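Local coordinates for protein alcohol dehydrogenase (Thermus sp., PDB 4CPD) that probably oxidises alcohols with NAD(+) as a zinc-dependent medium-chain dehydrogenase, binding zinc ions and the dinucleotide, at residues H59-Q64 / L126-S131; G181-E186 / E314-H319; R226-E231 / E235-V240. All coordinates share one frame; numbering follows the deposited sequence.

The three contacts follow the enzyme from its zinc-bearing GroES-like part to the far flank of its nucleotide-binding Rossmann part. Interaction 1 lies in the former, where His59, beside strand 60-68, holds one zinc ion and Phe61, two residues on, has its side chain about 13 Å from the bound NAD. Interaction 2 packs a loop onto the helix that follows the glycine-rich turn, with the Leu182 side chain about 7 Å from NAD; its centre is 22 Å from that of interaction 1. Interaction 3 lies within the chain span that interaction 2 closes, 23 Å away between centres, and 40 Å between centres from interaction 1, on the opposite side of the chain's centre.

Interaction 1: H59-Q64 / L126-S131. With ZN (zinc ion), chain E.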
loop_
_atom_site.group_PDB
_atom_site.type_symbol
_atom_site.label_atom_id
_atom_site.label_comp_id
_atom_site.label_asym_id
_atom_site.label_seq_id
_atom_site.Cartn_x
_atom_site.Cartn_y
_atom_site.Cartn_z
ATOM N N HIS A 59 -12.144 15.287 -20.822
ATOM C CA HIS A 59 -12.050 15.748 -19.437
ATOM C C HIS A 59 -10.752 16.516 -19.149
ATOM O O HIS A 59 -10.444 16.810 -17.984
ATOM C CB HIS A 59 -12.135 14.542 -18.517
ATOM C CG HIS A 59 -11.200 13.457 -18.907
ATOM N ND1 HIS A 59 -11.599 12.402 -19.695
ATOM C CD2 HIS A 59 -9.878 13.297 -18.683
ATOM C CE1 HIS A 59 -10.561 11.619 -19.916
ATOM N NE2 HIS A 59 -9.505 12.146 -19.319
ATOM N N GLU A 60 -9.991 16.819 -20.202
ATOM C CA GLU A 60 -8.814 17.647 -20.080
ATOM C C GLU A 60 -9.057 19.058 -20.671
ATOM O O GLU A 60 -9.378 19.166 -21.849
ATOM C CB GLU A 60 -7.694 17.007 -20.825
ATOM C CG GLU A 60 -7.117 15.748 -20.213
ATOM C CD GLU A 60 -6.097 15.143 -21.165
ATOM O OE1 GLU A 60 -6.488 14.645 -22.233
ATOM O OE2 GLU A 60 -4.894 15.180 -20.891
ATOM N N PHE A 61 -8.915 20.109 -19.848
ATOM C CA PHE A 61 -9.167 21.461 -20.307
ATOM C C PHE A 61 -8.391 22.548 -19.589
ATOM O O PHE A 61 -7.980 22.407 -18.431
ATOM C CB PHE A 61 -10.635 21.779 -20.148
ATOM C CG PHE A 61 -11.067 21.940 -18.723
ATOM C CD1 PHE A 61 -11.316 20.850 -17.943
ATOM C CD2 PHE A 61 -11.215 23.184 -18.178
ATOM C CE1 PHE A 61 -11.703 20.995 -16.629
ATOM C CE2 PHE A 61 -11.606 23.353 -16.865
ATOM C CZ PHE A 61 -11.842 22.258 -16.083
ATOM N N VAL A 62 -8.224 23.647 -20.306
ATOM C CA VAL A 62 -7.833 24.933 -19.728
ATOM C C VAL A 62 -8.610 26.011 -20.470
ATOM O O VAL A 62 -8.827 25.910 -21.681
ATOM C CB VAL A 62 -6.300 25.178 -19.848
ATOM C CG1 VAL A 62 -5.831 24.971 -21.280
ATOM C CG2 VAL A 62 -5.923 26.560 -19.297
ATOM N N GLY A 63 -9.037 27.035 -19.758
ATOM C CA GLY A 63 -9.834 28.080 -20.394
ATOM C C GLY A 63 -10.079 29.260 -19.508
ATOM O O GLY A 63 -9.402 29.442 -18.519
ATOM N N GLN A 64 -11.065 30.061 -19.878
ATOM C CA GLN A 64 -11.460 31.265 -19.103
ATOM C C GLN A 64 -12.901 31.206 -18.621
ATOM O O GLN A 64 -13.794 30.667 -19.300
ATOM C CB GLN A 64 -11.327 32.510 -19.948
ATOM C CG GLN A 64 -9.904 32.899 -20.235
ATOM C CD GLN A 64 -9.827 34.065 -21.201
ATOM O OE1 GLN A 64 -10.135 33.912 -22.386
ATOM N NE2 GLN A 64 -9.434 35.239 -20.700
ATOM N N LEU A 126 -17.770 24.616 -20.941
ATOM C CA LEU A 126 -17.874 23.551 -19.962
ATOM C C LEU A 126 -18.574 24.029 -18.691
ATOM O O LEU A 126 -18.246 25.090 -18.184
ATOM C CB LEU A 126 -16.481 23.039 -19.634
ATOM C CG LEU A 126 -16.370 21.813 -18.726
ATOM C CD1 LEU A 126 -16.890 20.592 -19.458
ATOM C CD2 LEU A 126 -14.913 21.628 -18.289
ATOM N N ARG A 127 -19.532 23.247 -18.191
ATOM C CA ARG A 127 -20.144 23.527 -16.911
ATOM C C ARG A 127 -19.327 22.782 -15.881
ATOM O O ARG A 127 -19.149 21.581 -15.993
ATOM C CB ARG A 127 -21.610 23.065 -16.861
ATOM C CG ARG A 127 -22.373 23.506 -15.600
ATOM C CD ARG A 127 -23.831 23.028 -15.542
ATOM N NE ARG A 127 -23.920 21.577 -15.403
ATOM C CZ ARG A 127 -23.972 20.896 -14.245
ATOM N NH1 ARG A 127 -23.975 21.490 -13.036
ATOM N NH2 ARG A 127 -24.024 19.570 -14.309
ATOM N N VAL A 128 -18.838 23.496 -14.876
ATOM C CA VAL A 128 -18.085 22.912 -13.795
ATOM C C VAL A 128 -18.869 23.095 -12.486
ATOM O O VAL A 128 -18.941 24.216 -11.933
ATOM C CB VAL A 128 -16.707 23.585 -13.673
ATOM C CG1 VAL A 128 -15.930 23.043 -12.470
ATOM C CG2 VAL A 128 -15.904 23.392 -14.949
ATOM N N PRO A 129 -19.453 22.002 -11.960
ATOM C CA PRO A 129 -20.108 22.071 -10.646
ATOM C C PRO A 129 -19.168 22.230 -9.481
ATOM O O PRO A 129 -18.045 21.806 -9.560
ATOM C CB PRO A 129 -20.777 20.707 -10.514
ATOM C CG PRO A 129 -20.006 19.818 -11.417
ATOM C CD PRO A 129 -19.548 20.661 -12.555
ATOM N N PHE A 130 -19.647 22.823 -8.396
ATOM C CA PHE A 130 -18.826 23.012 -7.207
ATOM C C PHE A 130 -17.451 23.624 -7.593
ATOM O O PHE A 130 -16.385 23.151 -7.178
ATOM C CB PHE A 130 -18.629 21.663 -6.474
ATOM C CG PHE A 130 -19.906 20.954 -6.082
ATOM C CD1 PHE A 130 -20.768 21.495 -5.124
ATOM C CD2 PHE A 130 -20.218 19.708 -6.636
ATOM C CE1 PHE A 130 -21.928 20.823 -4.759
ATOM C CE2 PHE A 130 -21.369 19.022 -6.267
ATOM C CZ PHE A 130 -22.224 19.581 -5.329
ATOM N N SER A 131 -17.470 24.681 -8.394
ATOM C CA SER A 131 -16.229 25.245 -8.928
ATOM C C SER A 131 -15.302 25.760 -7.822
ATOM O O SER A 131 -14.083 25.882 -8.022
ATOM C CB SER A 131 -16.527 26.359 -9.940
ATOM O OG SER A 131 -17.255 27.424 -9.335
HETATM ZN ZN ZN E . -7.461 11.538 -18.569
HETATM O O HOH W 1 -7.994 9.984 -16.717
#
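Leu126 sets one methyl, CD2, squarely over the ring of Phe61: the carbon lies 3.6 Å from the centroid of the Phe61 ring and only 8° off its normal, a CH-pi contact centred over the face. All six ring carbons are therefore at similar range, the nearest being Phe61 CE1, 3.7 Å from Leu126 CD2. The two side chains cross at about a right angle. With Phe61 CB already pointing toward the other strand, CG between the backbone N and carbonyl carbon (chi1 71°) turns the ring so that one face meets Leu126, which has CG opposite its own N (chi1 -174°) and sends CD2 to meet it. Val128 adds a looser touch, its CG2 4.4 Å from Phe61 CZ and oblique to the ring. A serine in place of Phe61 would probably leave the Leu126 methyl without its aromatic face and open a gap between the strands. Two residues before Phe61, His59 binds the zinc ion through NE2 at 2.3 Å; a water lies 2.5 Å from the metal, and Cys38 and Asp152 are its other protein ligands. Strand 28-37 pairs antiparallel with both 60-68 and 125-128, so the aromatic contact bridges two strands that share this neighbour in the mixed sheet. Leu126 also rests on Val32 of that strand, while His59 touches Ser40 and Asp41 of helix 39-45.

Interaction 2: G181-E186 / E314-H319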
loop_
_atom_site.group_PDB
_atom_site.type_symbol
_atom_site.label_atom_id
_atom_site.label_comp_id
_atom_site.label_asym_id
_atom_site.label_seq_id
_atom_site.Cartn_x
_atom_site.Cartn_y
_atom_site.Cartn_z
ATOM N N GLY A 181 3.386 7.997 -18.172
ATOM C CA GLY A 181 4.738 7.551 -17.869
ATOM C C GLY A 181 5.792 8.631 -18.042
ATOM O O GLY A 181 6.742 8.740 -17.249
ATOM N N LEU A 182 5.615 9.431 -19.086
ATOM C CA LEU A 182 6.558 10.501 -19.385
ATOM C C LEU A 182 6.458 11.599 -18.352
ATOM O O LEU A 182 7.477 12.164 -17.983
ATOM C CB LEU A 182 6.343 11.046 -20.792
ATOM C CG LEU A 182 6.645 9.993 -21.879
ATOM C CD1 LEU A 182 6.101 10.450 -23.233
ATOM C CD2 LEU A 182 8.132 9.695 -21.983
ATOM N N MET A 183 5.254 11.891 -17.862
ATOM C CA MET A 183 5.118 12.836 -16.743
ATOM C C MET A 183 5.872 12.283 -15.513
ATOM O O MET A 183 6.610 13.007 -14.810
ATOM C CB MET A 183 3.666 13.065 -16.361
ATOM C CG MET A 183 2.765 13.603 -17.456
ATOM S SD MET A 183 3.065 15.311 -17.952
ATOM C CE MET A 183 3.976 15.000 -19.464
ATOM N N ALA A 184 5.687 10.995 -15.261
ATOM C CA ALA A 184 6.295 10.370 -14.110
ATOM C C ALA A 184 7.800 10.481 -14.178
ATOM O O ALA A 184 8.453 10.837 -13.187
ATOM C CB ALA A 184 5.887 8.903 -14.021
ATOM N N ILE A 185 8.358 10.169 -15.343
ATOM C CA ILE A 185 9.802 10.279 -15.524
ATOM C C ILE A 185 10.318 11.675 -15.177
ATOM O O ILE A 185 11.211 11.829 -14.356
ATOM C CB ILE A 185 10.214 9.918 -16.942
ATOM C CG1 ILE A 185 10.028 8.432 -17.153
ATOM C CG2 ILE A 185 11.670 10.238 -17.164
ATOM C CD1 ILE A 185 10.008 8.035 -18.616
ATOM N N GLU A 186 9.743 12.693 -15.790
ATOM C CA GLU A 186 10.171 14.065 -15.528
ATOM C C GLU A 186 10.068 14.375 -14.048
ATOM O O GLU A 186 10.993 14.909 -13.488
ATOM C CB GLU A 186 9.325 15.053 -16.330
ATOM C CG GLU A 186 9.940 16.434 -16.496
ATOM C CD GLU A 186 9.093 17.381 -17.354
ATOM O OE1 GLU A 186 8.153 16.944 -18.048
ATOM O OE2 GLU A 186 9.384 18.582 -17.357
ATOM N N GLU A 314 4.251 20.242 -21.559
ATOM C CA GLU A 314 3.829 20.551 -22.949
ATOM C C GLU A 314 4.820 20.075 -24.030
ATOM O O GLU A 314 4.428 19.873 -25.177
ATOM C CB GLU A 314 3.520 22.053 -23.159
ATOM C CG GLU A 314 4.738 22.960 -23.300
ATOM C CD GLU A 314 5.393 23.267 -21.974
ATOM O OE1 GLU A 314 5.031 22.638 -20.932
ATOM O OE2 GLU A 314 6.270 24.153 -21.976
ATOM N N ARG A 315 6.078 19.864 -23.667
ATOM C CA ARG A 315 7.030 19.330 -24.622
ATOM C C ARG A 315 6.575 18.011 -25.264
ATOM O O ARG A 315 7.050 17.637 -26.322
ATOM C CB ARG A 315 8.403 19.106 -23.980
ATOM C CG ARG A 315 8.931 20.244 -23.142
ATOM C CD ARG A 315 10.442 20.178 -23.040
ATOM N NE ARG A 315 11.034 20.829 -24.213
ATOM C CZ ARG A 315 11.685 21.995 -24.216
ATOM N NH1 ARG A 315 11.890 22.677 -23.090
ATOM N NH2 ARG A 315 12.148 22.484 -25.365
ATOM N N ILE A 316 5.687 17.272 -24.637
ATOM C CA ILE A 316 5.298 15.992 -25.231
ATOM C C ILE A 316 4.180 16.135 -26.256
ATOM O O ILE A 316 3.850 15.180 -26.945
ATOM C CB ILE A 316 4.913 14.926 -24.188
ATOM C CG1 ILE A 316 3.544 15.211 -23.590
ATOM C CG2 ILE A 316 5.975 14.852 -23.097
ATOM C CD1 ILE A 316 2.840 13.935 -23.185
ATOM N N VAL A 317 3.613 17.324 -26.375
ATOM C CA VAL A 317 2.556 17.554 -27.361
ATOM C C VAL A 317 3.127 17.414 -28.783
ATOM O O VAL A 317 3.982 18.203 -29.194
ATOM C CB VAL A 317 1.906 18.943 -27.211
ATOM C CG1 VAL A 317 0.824 19.118 -28.264
ATOM C CG2 VAL A 317 1.320 19.082 -25.826
ATOM N N SER A 318 2.656 16.410 -29.520
ATOM C CA SER A 318 3.062 16.222 -30.902
ATOM C C SER A 318 2.151 16.980 -31.867
ATOM O O SER A 318 2.602 17.400 -32.908
ATOM C CB SER A 318 3.066 14.745 -31.263
ATOM O OG SER A 318 1.766 14.196 -31.116
ATOM N N HIS A 319 0.874 17.140 -31.528
ATOM C CA HIS A 319 -0.107 17.743 -32.432
ATOM C C HIS A 319 -1.041 18.716 -31.768
ATOM O O HIS A 319 -1.780 18.343 -30.871
ATOM C CB HIS A 319 -0.993 16.680 -33.017
ATOM C CG HIS A 319 -0.269 15.713 -33.883
ATOM N ND1 HIS A 319 0.559 14.741 -33.367
ATOM C CD2 HIS A 319 -0.260 15.550 -35.223
ATOM C CE1 HIS A 319 1.036 14.009 -34.354
ATOM N NE2 HIS A 319 0.545 14.472 -35.490
#
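Met183 brings its terminal methyl against both arms of Ile316, the CD1 tip and the CG2 methyl, with Met183 CE 4.0 Å from Ile316 CD1 and 4.1 Å from Ile316 CG2. Its side chain does not start out toward the loop; the bends at chi2 (-70°) and chi3 (102°) bring CE there. Ile316 holds CG1 between its backbone N and carbonyl carbon (chi1 75°), and both of its branches face the methionine methyl as the two side chains meet at a slant. Leu182, the preceding residue on the helix, reaches the same isoleucine more loosely: its CD1 is 4.4 Å from Ile316 CG2. Ile316 thus meets two consecutive helix residues through apolar contacts. Gly181, in the first turn of helix 179-190, fits the last glycine of a Rossmann-type GxGxxG pattern, consistent with the turn that binds the dinucleotide. Around the contact, Met183 also packs on Ile153, Leu154 and Ala157 of helix 153-163, and Leu182 on Leu212 of helix 203-212. The 314-319 segment runs from a 3-10 turn, after helix 295-307, into strand 319-322, so Ile316 ties that connection to helix 179-190.

Interaction 3: R226-E231 / E235-V240; sequences RRVRSE and EGPDLV
This is a short-range apolar contact between a helix and the loop that follows it, on the flank of the Rossmann part where helix 224-231 leads into strand 239-242. Val228 carries it with one methyl: CG1, placed opposite its backbone N (chi1 165°), comes 3.5 Å from Pro237 CD and 3.9 Å from Pro237 CG. The valine methyl thus meets the CD and CG atoms of the proline, the two side chains crossing at about a right angle. Alongside, the aliphatic stem of Arg229 runs past the backbone of Gly236, its CG 4.4 Å from Gly236 N. Gly236 has phi 119° and psi 164°, where a side chain would jam against the preceding carbonyl oxygen. Helix, connecting loop and parallel strand form one alpha-beta step of the Rossmann fold, and strand 239-242 pairs with 171-175 and 262-265 in the six-stranded sheet. Pro237 rests on Ser171 and Ala173 of strand 171-175, while Val228 also packs on Leu197, Ile199 and Ile217 of the sheet. The polar ends point to other partners: Arg229 NH2 gives a hydrogen bond to Glu255 O, and Glu235 OE1 makes a salt bridge with Arg97 of the second subunit.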
loop_
_atom_site.group_PDB
_atom_site.type_symbol
_atom_site.label_atom_id
_atom_site.label_comp_id
_atom_site.label_asym_id
_atom_site.label_seq_id
_atom_site.Cartn_x
_atom_site.Cartn_y
_atom_site.Cartn_z
ATOM N N ARG A 226 15.408 -8.715 -15.400
ATOM C CA ARG A 226 16.865 -9.011 -15.307
ATOM C C ARG A 226 17.675 -7.719 -15.394
ATOM O O ARG A 226 18.600 -7.460 -14.624
ATOM C CB ARG A 226 17.286 -9.944 -16.450
ATOM N N ARG A 227 17.253 -6.893 -16.334
ATOM C CA ARG A 227 17.899 -5.647 -16.674
ATOM C C ARG A 227 17.742 -4.591 -15.564
ATOM O O ARG A 227 18.714 -3.959 -15.122
ATOM C CB ARG A 227 17.257 -5.200 -17.988
ATOM C CG ARG A 227 17.781 -3.928 -18.603
ATOM C CD ARG A 227 19.265 -3.933 -18.964
ATOM N NE ARG A 227 19.440 -2.820 -19.905
ATOM C CZ ARG A 227 20.091 -1.679 -19.662
ATOM N NH1 ARG A 227 20.753 -1.484 -18.526
ATOM N NH2 ARG A 227 20.110 -0.735 -20.601
ATOM N N VAL A 228 16.508 -4.403 -15.117
ATOM C CA VAL A 228 16.218 -3.490 -14.026
ATOM C C VAL A 228 17.013 -3.883 -12.777
ATOM O O VAL A 228 17.513 -3.042 -12.022
ATOM C CB VAL A 228 14.689 -3.463 -13.713
ATOM C CG1 VAL A 228 14.401 -2.809 -12.370
ATOM C CG2 VAL A 228 13.914 -2.723 -14.803
ATOM N N ARG A 229 17.127 -5.171 -12.537
ATOM C CA ARG A 229 17.805 -5.609 -11.333
ATOM C C ARG A 229 19.293 -5.288 -11.382
ATOM O O ARG A 229 19.841 -4.754 -10.409
ATOM C CB ARG A 229 17.547 -7.089 -11.068
ATOM C CG ARG A 229 16.191 -7.328 -10.421
ATOM C CD ARG A 229 16.013 -8.749 -9.932
ATOM N NE ARG A 229 14.618 -9.006 -9.565
ATOM C CZ ARG A 229 14.033 -10.210 -9.560
ATOM N NH1 ARG A 229 14.711 -11.308 -9.900
ATOM N NH2 ARG A 229 12.752 -10.321 -9.216
ATOM N N SER A 230 19.930 -5.574 -12.522
ATOM C CA SER A 230 21.360 -5.269 -12.701
ATOM C C SER A 230 21.646 -3.760 -12.577
ATOM O O SER A 230 22.688 -3.350 -12.043
ATOM C CB SER A 230 21.891 -5.823 -14.030
ATOM O OG SER A 230 20.917 -5.768 -15.058
ATOM N N GLU A 231 20.704 -2.935 -13.022
ATOM C CA GLU A 231 20.856 -1.495 -12.882
ATOM C C GLU A 231 20.703 -0.985 -11.440
ATOM O O GLU A 231 21.065 0.167 -11.144
ATOM C CB GLU A 231 19.850 -0.795 -13.784
ATOM C CG GLU A 231 20.145 -0.936 -15.269
ATOM C CD GLU A 231 21.371 -0.126 -15.725
ATOM O OE1 GLU A 231 21.817 0.811 -15.028
ATOM O OE2 GLU A 231 21.897 -0.424 -16.814
ATOM N N GLU A 235 19.019 -5.690 -6.591
ATOM C CA GLU A 235 17.947 -5.619 -5.622
ATOM C C GLU A 235 16.632 -5.392 -6.351
ATOM O O GLU A 235 15.669 -6.125 -6.173
ATOM C CB GLU A 235 18.184 -4.444 -4.673
ATOM C CG GLU A 235 19.451 -4.519 -3.817
ATOM C CD GLU A 235 19.581 -3.360 -2.792
ATOM O OE1 GLU A 235 19.004 -2.262 -3.019
ATOM O OE2 GLU A 235 20.270 -3.516 -1.744
ATOM N N GLY A 236 16.618 -4.383 -7.208
ATOM C CA GLY A 236 15.395 -3.857 -7.801
ATOM C C GLY A 236 15.318 -2.406 -7.361
ATOM O O GLY A 236 16.022 -1.978 -6.424
ATOM N N PRO A 237 14.478 -1.620 -8.034
ATOM C CA PRO A 237 14.264 -0.231 -7.635
ATOM C C PRO A 237 13.416 -0.071 -6.338
ATOM O O PRO A 237 12.612 -0.947 -5.965
ATOM C CB PRO A 237 13.534 0.350 -8.837
ATOM C CG PRO A 237 12.761 -0.809 -9.389
ATOM C CD PRO A 237 13.565 -2.045 -9.105
ATOM N N ASP A 238 13.598 1.051 -5.665
ATOM C CA ASP A 238 12.842 1.359 -4.469
ATOM C C ASP A 238 11.346 1.511 -4.747
ATOM O O ASP A 238 10.518 1.098 -3.946
ATOM C CB ASP A 238 13.380 2.646 -3.860
ATOM C CG ASP A 238 14.835 2.533 -3.494
ATOM O OD1 ASP A 238 15.113 1.941 -2.429
ATOM O OD2 ASP A 238 15.700 3.000 -4.278
ATOM N N LEU A 239 11.020 2.090 -5.899
ATOM C CA LEU A 239 9.639 2.357 -6.296
ATOM C C LEU A 239 9.360 1.945 -7.741
ATOM O O LEU A 239 10.180 2.176 -8.611
ATOM C CB LEU A 239 9.376 3.843 -6.103
ATOM C CG LEU A 239 8.056 4.411 -6.598
ATOM C CD1 LEU A 239 6.857 3.642 -6.071
ATOM C CD2 LEU A 239 7.954 5.863 -6.173
ATOM N N VAL A 240 8.222 1.304 -7.992
ATOM C CA VAL A 240 7.759 1.079 -9.363
ATOM C C VAL A 240 6.446 1.786 -9.558
ATOM O O VAL A 240 5.520 1.584 -8.789
ATOM C CB VAL A 240 7.531 -0.392 -9.692
ATOM C CG1 VAL A 240 7.107 -0.565 -11.140
ATOM C CG2 VAL A 240 8.795 -1.162 -9.463
#